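Local coordinates for heme-binding protein A (PDB 3TPA) that probably binds glutathione as a periplasmic solute-binding protein of the family 5 class, although it carries the name of a heme-binding protein, at residues Q290-K298 against A377-K385; L146-I154 against A452-R461. The protein carries 1 engineered substitution. All coordinates share one frame; numbering follows the deposited sequence.

Contact 1 (Q290-K298 with A377-K385) and contact 2 (L146-I154 with A452-R461) are separate: their centres lie 39 Å apart and their nearest atoms about 21 Å. Contact 1 is a buried junction of two helix ends beside the six-stranded mixed sheet that contains strands 478-491 and 384-389, its centre 31 Å from that of the chain. Contact 2, 19 Å from the chain centre and only partly buried, joins the turn after strand 141-146, which belongs to a different, antiparallel sheet, to the link between helices 443-453 and 458-475. In sequence, contact 1 is nested inside the loop closed by contact 2. Helix 458-475 runs on into strand 478-491, whose I479 packs on L292 of contact 1.

Contact 1: Q290-K298 against A377-K385; sequences QALHHATDK and ADWAKIGVK. Unlike the reference sequence in segment 290-298: Q290 (reference Arg).
L292 lies over one face of the W379 indole, and the two side chains cross at about a right angle. L292 CD2 stands 3.9 Å from the centroid of the five-membered ring and 14° off the ring normal, a CH-pi contact. The same methyl reaches V384 CG2. With CG beside its backbone N (chi1 -75°), W379 carries its ring to the end of helix 286-294, where W379 NE1 donates to L292 O at 3.3 Å, in the carbonyl plane and on a lone pair, but bent (138° at the hydrogen). L292 O also accepts from T296 OG1 at 2.7 Å, so two donors grip one carbonyl. A295, the first residue past the helix, sets its CB 3.8 Å from W379 CD1 and also meets I382 CD1.

Beside this apolar patch, D378 OD2 and D297 OD2 lie 4.3 Å apart. One water bridges the two carboxylates; a second ties D378 OD2 to A295 O and D297 N. K381 forms a salt bridge with D378 OD1 that probably offsets the charge. Helix 368-381 ends in a Schellman motif at G383, entering edge strand 384-389: two helix ends and a loop packed beside the mixed sheet of a periplasmic-binding-protein fold.

Contact 2: L146-I154 against A452-R461; sequences LNKPNTPFI and AAQIQDTQTR. Engineered in segment 452-461: I455 (natural residue Thr). Unlike the reference sequence in segment 452-461: A453 (reference Val).
The segment P149-T151 runs alongside the end of helix 443-453, with P149 and Q454 CA atoms 5.2 Å apart, and is joined to it by a nearly straight backbone bond from T151 N to A453 O (2.8 Å, 171° at the hydrogen). T151 is central among the side chains. Having OG1 beside its own backbone N (chi1 -55°) and CG2 anti to that N sends the two branches to different partners. T151 OG1 donates to I455 O at 2.7 Å, coming from above the carbonyl plane, not along a lone pair; I455 is an engineered residue, but this bond uses its backbone. OG1 also accepts from a water that Q456 NE2 donates to, while a second water links the same amide nitrogen to T151 O.

The methyl T151 CG2 lies over one face of the R461 guanidinium, 3.6 Å above its plane and offset toward the rim, the two side chains running antiparallel past one another. In the plane of that group, R461 NE donates to A452 O at 3.0 Å (168° at the hydrogen), tying helix 458-475 back to the helix before it. NH1 forms a salt bridge with D418, which should help fix the guanidinium against the threonine. P152 CG approaches R461 NH2 at 4.0 Å. At the other end, P149 CB rests on Q454 CG at 3.7 Å, and K148 NZ reaches Q454 OE1 through a water.

Each segment leads into a helix. N150 to F153 forms a type I beta turn that leads into helix 153-156, and D457 is the N-cap of helix 458-475, its OD2 accepting from both T460 N and T460 OG1. The contact is thus a turn packed against a helix-to-helix link, joining the antiparallel-sheet region to the C-terminal helices of this solute-binding fold.

Contact 1: Q290-K298 against A377-K385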
loop_
_atom_site.group_PDB
_atom_site.type_symbol
_atom_site.label_atom_id
_atom_site.label_comp_id
_atom_site.label_asym_id
_atom_site.label_seq_id
_atom_site.Cartn_x
_atom_site.Cartn_y
_atom_site.Cartn_z
ATOM N N GLN A 290 -21.274 -19.719 4.314
ATOM C CA GLN A 290 -22.313 -18.733 4.016
ATOM C C GLN A 290 -23.120 -18.380 5.265
ATOM O O GLN A 290 -23.450 -17.212 5.486
ATOM C CB GLN A 290 -23.236 -19.245 2.907
ATOM C CG GLN A 290 -22.519 -19.435 1.577
ATOM C CD GLN A 290 -23.381 -20.134 0.543
ATOM O OE1 GLN A 290 -24.280 -20.902 0.889
ATOM N NE2 GLN A 290 -23.113 -19.869 -0.735
ATOM N N ALA A 291 -23.408 -19.387 6.094
ATOM C CA ALA A 291 -24.099 -19.161 7.366
ATOM C C ALA A 291 -23.325 -18.219 8.310
ATOM O O ALA A 291 -23.890 -17.265 8.870
ATOM C CB ALA A 291 -24.400 -20.504 8.064
ATOM N N LEU A 292 -22.041 -18.495 8.503
ATOM C CA LEU A 292 -21.195 -17.648 9.352
ATOM C C LEU A 292 -21.130 -16.232 8.819
ATOM O O LEU A 292 -20.991 -15.277 9.578
ATOM C CB LEU A 292 -19.788 -18.229 9.425
ATOM C CG LEU A 292 -19.775 -19.602 10.077
ATOM C CD1 LEU A 292 -18.380 -20.165 10.116
ATOM C CD2 LEU A 292 -20.399 -19.529 11.491
ATOM N N HIS A 293 -21.227 -16.114 7.496
ATOM C CA HIS A 293 -21.203 -14.815 6.801
ATOM C C HIS A 293 -22.500 -14.064 7.128
ATOM O O HIS A 293 -22.472 -12.896 7.504
ATOM C CB HIS A 293 -21.022 -15.039 5.288
ATOM C CG HIS A 293 -20.527 -13.839 4.547
ATOM N ND1 HIS A 293 -19.650 -13.930 3.471
ATOM C CD2 HIS A 293 -20.771 -12.520 4.720
ATOM C CE1 HIS A 293 -19.390 -12.719 3.025
ATOM N NE2 HIS A 293 -20.060 -11.839 3.765
ATOM N N HIS A 294 -23.635 -14.751 7.020
ATOM C CA HIS A 294 -24.919 -14.166 7.417
ATOM C C HIS A 294 -24.948 -13.762 8.883
ATOM O O HIS A 294 -25.692 -12.870 9.254
ATOM C CB HIS A 294 -26.097 -15.127 7.153
ATOM C CG HIS A 294 -26.583 -15.120 5.740
ATOM N ND1 HIS A 294 -27.211 -14.031 5.176
ATOM C CD2 HIS A 294 -26.544 -16.071 4.781
ATOM C CE1 HIS A 294 -27.526 -14.306 3.922
ATOM N NE2 HIS A 294 -27.144 -15.541 3.662
ATOM N N ALA A 295 -24.153 -14.432 9.714
ATOM C CA ALA A 295 -24.131 -14.148 11.145
ATOM C C ALA A 295 -22.970 -13.242 11.536
ATOM O O ALA A 295 -22.544 -13.245 12.681
ATOM C CB ALA A 295 -24.087 -15.438 11.947
ATOM N N THR A 296 -22.451 -12.493 10.569
ATOM C CA THR A 296 -21.388 -11.521 10.812
ATOM C C THR A 296 -22.012 -10.135 10.664
ATOM O O THR A 296 -22.402 -9.727 9.570
ATOM C CB THR A 296 -20.172 -11.706 9.842
ATOM O OG1 THR A 296 -19.639 -13.026 9.983
ATOM C CG2 THR A 296 -19.049 -10.707 10.151
ATOM N N ASP A 297 -22.139 -9.435 11.791
ATOM C CA ASP A 297 -22.747 -8.105 11.830
ATOM C C ASP A 297 -21.675 -7.086 11.467
ATOM O O ASP A 297 -20.992 -6.569 12.343
ATOM C CB ASP A 297 -23.265 -7.815 13.247
ATOM C CG ASP A 297 -24.252 -6.654 13.289
ATOM O OD1 ASP A 297 -24.229 -5.810 12.377
ATOM O OD2 ASP A 297 -25.046 -6.577 14.254
ATOM N N LYS A 298 -21.508 -6.817 10.173
ATOM C CA LYS A 298 -20.415 -5.963 9.715
ATOM C C LYS A 298 -20.587 -4.511 10.174
ATOM O O LYS A 298 -19.621 -3.865 10.563
ATOM C CB LYS A 298 -20.268 -6.024 8.190
ATOM C CG LYS A 298 -20.042 -7.449 7.624
ATOM C CD LYS A 298 -19.926 -7.458 6.093
ATOM C CE LYS A 298 -19.927 -8.890 5.540
ATOM N NZ LYS A 298 -19.618 -8.923 4.075
ATOM N N ALA A 377 -20.301 -13.536 19.902
ATOM C CA ALA A 377 -21.638 -13.407 20.511
ATOM C C ALA A 377 -22.767 -13.723 19.545
ATOM O O ALA A 377 -23.760 -14.352 19.925
ATOM C CB ALA A 377 -21.844 -12.001 21.105
ATOM N N ASP A 378 -22.635 -13.272 18.300
ATOM C CA ASP A 378 -23.638 -13.584 17.281
ATOM C C ASP A 378 -23.543 -15.044 16.858
ATOM O O ASP A 378 -24.554 -15.736 16.747
ATOM C CB ASP A 378 -23.517 -12.652 16.073
ATOM C CG ASP A 378 -24.020 -11.249 16.374
ATOM O OD1 ASP A 378 -24.983 -11.141 17.158
ATOM O OD2 ASP A 378 -23.458 -10.263 15.844
ATOM N N TRP A 379 -22.330 -15.526 16.626
ATOM C CA TRP A 379 -22.180 -16.923 16.251
ATOM C C TRP A 379 -22.799 -17.849 17.313
ATOM O O TRP A 379 -23.426 -18.851 16.978
ATOM C CB TRP A 379 -20.714 -17.276 15.981
ATOM C CG TRP A 379 -20.169 -16.747 14.652
ATOM C CD1 TRP A 379 -20.795 -15.907 13.773
ATOM C CD2 TRP A 379 -18.895 -17.051 14.069
ATOM N NE1 TRP A 379 -19.981 -15.647 12.697
ATOM C CE2 TRP A 379 -18.809 -16.338 12.852
ATOM C CE3 TRP A 379 -17.811 -17.841 14.469
ATOM C CZ2 TRP A 379 -17.689 -16.405 12.021
ATOM C CZ3 TRP A 379 -16.692 -17.896 13.652
ATOM C CH2 TRP A 379 -16.644 -17.187 12.436
ATOM N N ALA A 380 -22.634 -17.506 18.587
ATOM C CA ALA A 380 -23.188 -18.319 19.678
ATOM C C ALA A 380 -24.700 -18.468 19.566
ATOM O O ALA A 380 -25.252 -19.545 19.815
ATOM C CB ALA A 380 -22.822 -17.725 21.033
ATOM N N LYS A 381 -25.360 -17.380 19.184
ATOM C CA LYS A 381 -26.808 -17.375 19.012
ATOM C C LYS A 381 -27.306 -18.344 17.938
ATOM O O LYS A 381 -28.477 -18.691 17.921
ATOM C CB LYS A 381 -27.316 -15.969 18.698
ATOM C CG LYS A 381 -27.138 -14.968 19.826
ATOM C CD LYS A 381 -27.747 -13.628 19.434
ATOM C CE LYS A 381 -26.765 -12.486 19.628
ATOM N NZ LYS A 381 -27.255 -11.209 19.036
ATOM N N ILE A 382 -26.439 -18.775 17.033
ATOM C CA ILE A 382 -26.866 -19.772 16.044
ATOM C C ILE A 382 -26.263 -21.142 16.321
ATOM O O ILE A 382 -26.267 -22.015 15.466
ATOM C CB ILE A 382 -26.576 -19.356 14.589
ATOM C CG1 ILE A 382 -25.068 -19.334 14.314
ATOM C CG2 ILE A 382 -27.223 -18.018 14.278
ATOM C CD1 ILE A 382 -24.733 -19.192 12.838
ATOM N N GLY A 383 -25.747 -21.319 17.531
ATOM C CA GLY A 383 -25.251 -22.609 17.962
ATOM C C GLY A 383 -23.805 -22.882 17.616
ATOM O O GLY A 383 -23.325 -24.000 17.793
ATOM N N VAL A 384 -23.104 -21.871 17.108
ATOM C CA VAL A 384 -21.673 -22.025 16.829
ATOM C C VAL A 384 -20.875 -21.514 18.025
ATOM O O VAL A 384 -20.855 -20.308 18.301
ATOM C CB VAL A 384 -21.226 -21.263 15.572
ATOM C CG1 VAL A 384 -19.694 -21.240 15.481
ATOM C CG2 VAL A 384 -21.830 -21.876 14.324
ATOM N N LYS A 385 -20.211 -22.432 18.724
ATOM C CA LYS A 385 -19.506 -22.086 19.951
ATOM C C LYS A 385 -18.030 -21.877 19.670
ATOM O O LYS A 385 -17.255 -22.834 19.639
ATOM C CB LYS A 385 -19.671 -23.181 20.999
ATOM C CG LYS A 385 -21.118 -23.494 21.354
ATOM C CD LYS A 385 -21.622 -24.721 20.607
ATOM C CE LYS A 385 -23.085 -24.997 20.933
ATOM N NZ LYS A 385 -23.702 -25.963 19.972
HETATM O O HOH W 1 -21.514 -10.880 14.188
HETATM O O HOH W 2 -24.866 -7.966 16.320
#

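Contact 2: L146-I154 against A452-R461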
loop_
_atom_site.group_PDB
_atom_site.type_symbol
_atom_site.label_atom_id
_atom_site.label_comp_id
_atom_site.label_asym_id
_atom_site.label_seq_id
_atom_site.Cartn_x
_atom_site.Cartn_y
_atom_site.Cartn_z
ATOM N N LEU A 146 10.475 -9.050 -18.885
ATOM C CA LEU A 146 9.929 -9.889 -17.805
ATOM C C LEU A 146 10.045 -11.382 -18.095
ATOM O O LEU A 146 10.061 -11.800 -19.243
ATOM C CB LEU A 146 8.451 -9.567 -17.558
ATOM C CG LEU A 146 8.096 -8.088 -17.351
ATOM C CD1 LEU A 146 6.658 -7.963 -16.911
ATOM C CD2 LEU A 146 9.044 -7.435 -16.342
ATOM N N ASN A 147 10.092 -12.183 -17.035
ATOM C CA ASN A 147 10.069 -13.630 -17.179
ATOM C C ASN A 147 8.710 -14.131 -17.656
ATOM O O ASN A 147 8.637 -15.125 -18.352
ATOM C CB ASN A 147 10.446 -14.299 -15.862
ATOM C CG ASN A 147 11.917 -14.169 -15.553
ATOM O OD1 ASN A 147 12.755 -14.186 -16.448
ATOM N ND2 ASN A 147 12.240 -14.049 -14.286
ATOM N N LYS A 148 7.636 -13.451 -17.263
ATOM C CA LYS A 148 6.315 -13.747 -17.806
ATOM C C LYS A 148 5.491 -12.479 -17.803
ATOM O O LYS A 148 5.855 -11.528 -17.137
ATOM C CB LYS A 148 5.621 -14.891 -17.050
ATOM C CG LYS A 148 5.363 -14.661 -15.571
ATOM C CD LYS A 148 4.898 -15.958 -14.884
ATOM C CE LYS A 148 3.505 -16.380 -15.336
ATOM N NZ LYS A 148 3.069 -17.677 -14.732
ATOM N N PRO A 149 4.398 -12.445 -18.579
ATOM C CA PRO A 149 3.644 -11.191 -18.655
ATOM C C PRO A 149 3.048 -10.857 -17.310
ATOM O O PRO A 149 2.626 -11.761 -16.580
ATOM C CB PRO A 149 2.531 -11.510 -19.656
ATOM C CG PRO A 149 3.057 -12.663 -20.459
ATOM C CD PRO A 149 3.870 -13.468 -19.501
ATOM N N ASN A 150 3.016 -9.570 -16.990
ATOM C CA ASN A 150 2.495 -9.129 -15.723
ATOM C C ASN A 150 2.011 -7.697 -15.842
ATOM O O ASN A 150 2.788 -6.766 -15.685
ATOM C CB ASN A 150 3.576 -9.210 -14.644
ATOM C CG ASN A 150 3.061 -8.807 -13.293
ATOM O OD1 ASN A 150 3.159 -7.645 -12.900
ATOM N ND2 ASN A 150 2.501 -9.764 -12.568
ATOM N N THR A 151 0.728 -7.521 -16.125
ATOM C CA THR A 151 0.189 -6.180 -16.331
ATOM C C THR A 151 0.430 -5.179 -15.177
ATOM O O THR A 151 0.684 -3.995 -15.418
ATOM C CB THR A 151 -1.292 -6.243 -16.683
ATOM O OG1 THR A 151 -1.445 -7.100 -17.819
ATOM C CG2 THR A 151 -1.833 -4.854 -17.004
ATOM N N PRO A 152 0.346 -5.644 -13.927
ATOM C CA PRO A 152 0.562 -4.728 -12.790
ATOM C C PRO A 152 1.970 -4.138 -12.732
ATOM O O PRO A 152 2.203 -3.158 -12.030
ATOM C CB PRO A 152 0.334 -5.632 -11.579
ATOM C CG PRO A 152 -0.616 -6.667 -12.069
ATOM C CD PRO A 152 -0.148 -6.957 -13.477
ATOM N N PHE A 153 2.905 -4.735 -13.458
ATOM C CA PHE A 153 4.275 -4.246 -13.459
ATOM C C PHE A 153 4.399 -2.749 -13.742
ATOM O O PHE A 153 5.214 -2.070 -13.127
ATOM C CB PHE A 153 5.142 -5.035 -14.450
ATOM C CG PHE A 153 6.582 -4.602 -14.440
ATOM C CD1 PHE A 153 7.379 -4.853 -13.332
ATOM C CD2 PHE A 153 7.127 -3.903 -15.513
ATOM C CE1 PHE A 153 8.705 -4.430 -13.301
ATOM C CE2 PHE A 153 8.451 -3.481 -15.488
ATOM C CZ PHE A 153 9.240 -3.744 -14.381
ATOM N N ILE A 154 3.615 -2.231 -14.681
ATOM C CA ILE A 154 3.654 -0.785 -14.966
ATOM C C ILE A 154 3.376 0.065 -13.705
ATOM O O ILE A 154 4.015 1.103 -13.474
ATOM C CB ILE A 154 2.723 -0.374 -16.154
ATOM C CG1 ILE A 154 3.118 1.014 -16.682
ATOM C CG2 ILE A 154 1.225 -0.404 -15.768
ATOM C CD1 ILE A 154 4.588 1.143 -17.027
ATOM N N ALA A 452 -6.225 -12.414 -16.401
ATOM C CA ALA A 452 -6.346 -10.994 -16.094
ATOM C C ALA A 452 -4.999 -10.343 -15.825
ATOM O O ALA A 452 -4.779 -9.204 -16.204
ATOM C CB ALA A 452 -7.293 -10.776 -14.910
ATOM N N ALA A 453 -4.107 -11.058 -15.154
ATOM C CA ALA A 453 -2.743 -10.572 -14.911
ATOM C C ALA A 453 -1.878 -10.467 -16.154
ATOM O O ALA A 453 -0.804 -9.853 -16.127
ATOM C CB ALA A 453 -2.050 -11.469 -13.906
ATOM N N GLN A 454 -2.316 -11.112 -17.231
ATOM C CA GLN A 454 -1.519 -11.216 -18.455
ATOM C C GLN A 454 -2.168 -10.535 -19.654
ATOM O O GLN A 454 -1.682 -10.642 -20.775
ATOM C CB GLN A 454 -1.176 -12.700 -18.743
ATOM C CG GLN A 454 -0.148 -13.168 -17.685
ATOM C CD GLN A 454 -0.203 -14.645 -17.327
ATOM O OE1 GLN A 454 -0.482 -15.008 -16.169
ATOM N NE2 GLN A 454 0.109 -15.496 -18.286
ATOM N N ILE A 455 -3.265 -9.831 -19.390
ATOM C CA ILE A 455 -3.975 -9.053 -20.401
ATOM C C ILE A 455 -3.777 -7.578 -20.093
ATOM O O ILE A 455 -3.866 -7.182 -18.941
ATOM C CB ILE A 455 -5.486 -9.304 -20.354
ATOM C CG1 ILE A 455 -5.786 -10.789 -20.425
ATOM C CG2 ILE A 455 -6.186 -8.556 -21.465
ATOM C CD1 ILE A 455 -4.978 -11.499 -21.420
ATOM N N GLN A 456 -3.539 -6.774 -21.127
ATOM C CA GLN A 456 -3.231 -5.353 -20.965
ATOM C C GLN A 456 -4.467 -4.472 -20.823
ATOM O O GLN A 456 -4.510 -3.574 -19.981
ATOM C CB GLN A 456 -2.448 -4.845 -22.180
ATOM C CG GLN A 456 -0.992 -5.229 -22.170
ATOM C CD GLN A 456 -0.230 -4.471 -21.121
ATOM O OE1 GLN A 456 -0.300 -3.242 -21.052
ATOM N NE2 GLN A 456 0.490 -5.195 -20.281
ATOM N N ASP A 457 -5.448 -4.709 -21.685
ATOM C CA ASP A 457 -6.587 -3.822 -21.822
ATOM C C ASP A 457 -7.362 -3.669 -20.521
ATOM O O ASP A 457 -7.774 -4.653 -19.912
ATOM C CB ASP A 457 -7.513 -4.320 -22.926
ATOM C CG ASP A 457 -8.677 -3.393 -23.158
ATOM O OD1 ASP A 457 -8.419 -2.246 -23.562
ATOM O OD2 ASP A 457 -9.836 -3.813 -22.955
ATOM N N THR A 458 -7.572 -2.423 -20.105
ATOM C CA THR A 458 -8.151 -2.145 -18.788
ATOM C C THR A 458 -9.560 -2.693 -18.614
ATOM O O THR A 458 -9.834 -3.401 -17.651
ATOM C CB THR A 458 -8.171 -0.648 -18.481
ATOM O OG1 THR A 458 -6.836 -0.138 -18.551
ATOM C CG2 THR A 458 -8.729 -0.412 -17.076
ATOM N N GLN A 459 -10.458 -2.369 -19.536
ATOM C CA GLN A 459 -11.835 -2.846 -19.407
ATOM C C GLN A 459 -11.942 -4.367 -19.544
ATOM O O GLN A 459 -12.837 -4.989 -18.989
ATOM C CB GLN A 459 -12.769 -2.152 -20.407
ATOM C CG GLN A 459 -13.039 -0.690 -20.083
ATOM C CD GLN A 459 -13.378 -0.455 -18.610
ATOM O OE1 GLN A 459 -14.314 -1.046 -18.067
ATOM N NE2 GLN A 459 -12.615 0.417 -17.965
ATOM N N THR A 460 -11.040 -4.968 -20.300
ATOM C CA THR A 460 -11.087 -6.413 -20.436
ATOM C C THR A 460 -10.701 -7.042 -19.097
ATOM O O THR A 460 -11.347 -7.998 -18.657
ATOM C CB THR A 460 -10.205 -6.944 -21.606
ATOM O OG1 THR A 460 -10.647 -6.366 -22.842
ATOM C CG2 THR A 460 -10.316 -8.477 -21.719
ATOM N N ARG A 461 -9.672 -6.480 -18.449
ATOM C CA ARG A 461 -9.258 -6.892 -17.100
ATOM C C ARG A 461 -10.383 -6.733 -16.068
ATOM O O ARG A 461 -10.625 -7.619 -15.240
ATOM C CB ARG A 461 -8.053 -6.076 -16.621
ATOM C CG ARG A 461 -6.802 -6.179 -17.473
ATOM C CD ARG A 461 -5.630 -5.475 -16.792
ATOM N NE ARG A 461 -5.155 -6.267 -15.669
ATOM C CZ ARG A 461 -4.730 -5.784 -14.512
ATOM N NH1 ARG A 461 -4.684 -4.477 -14.282
ATOM N NH2 ARG A 461 -4.332 -6.630 -13.577
HETATM O O HOH W 3 0.222 -17.986 -15.339
HETATM O O HOH W 4 0.704 -7.989 -19.569
HETATM O O HOH W 5 1.475 -3.283 -17.848
#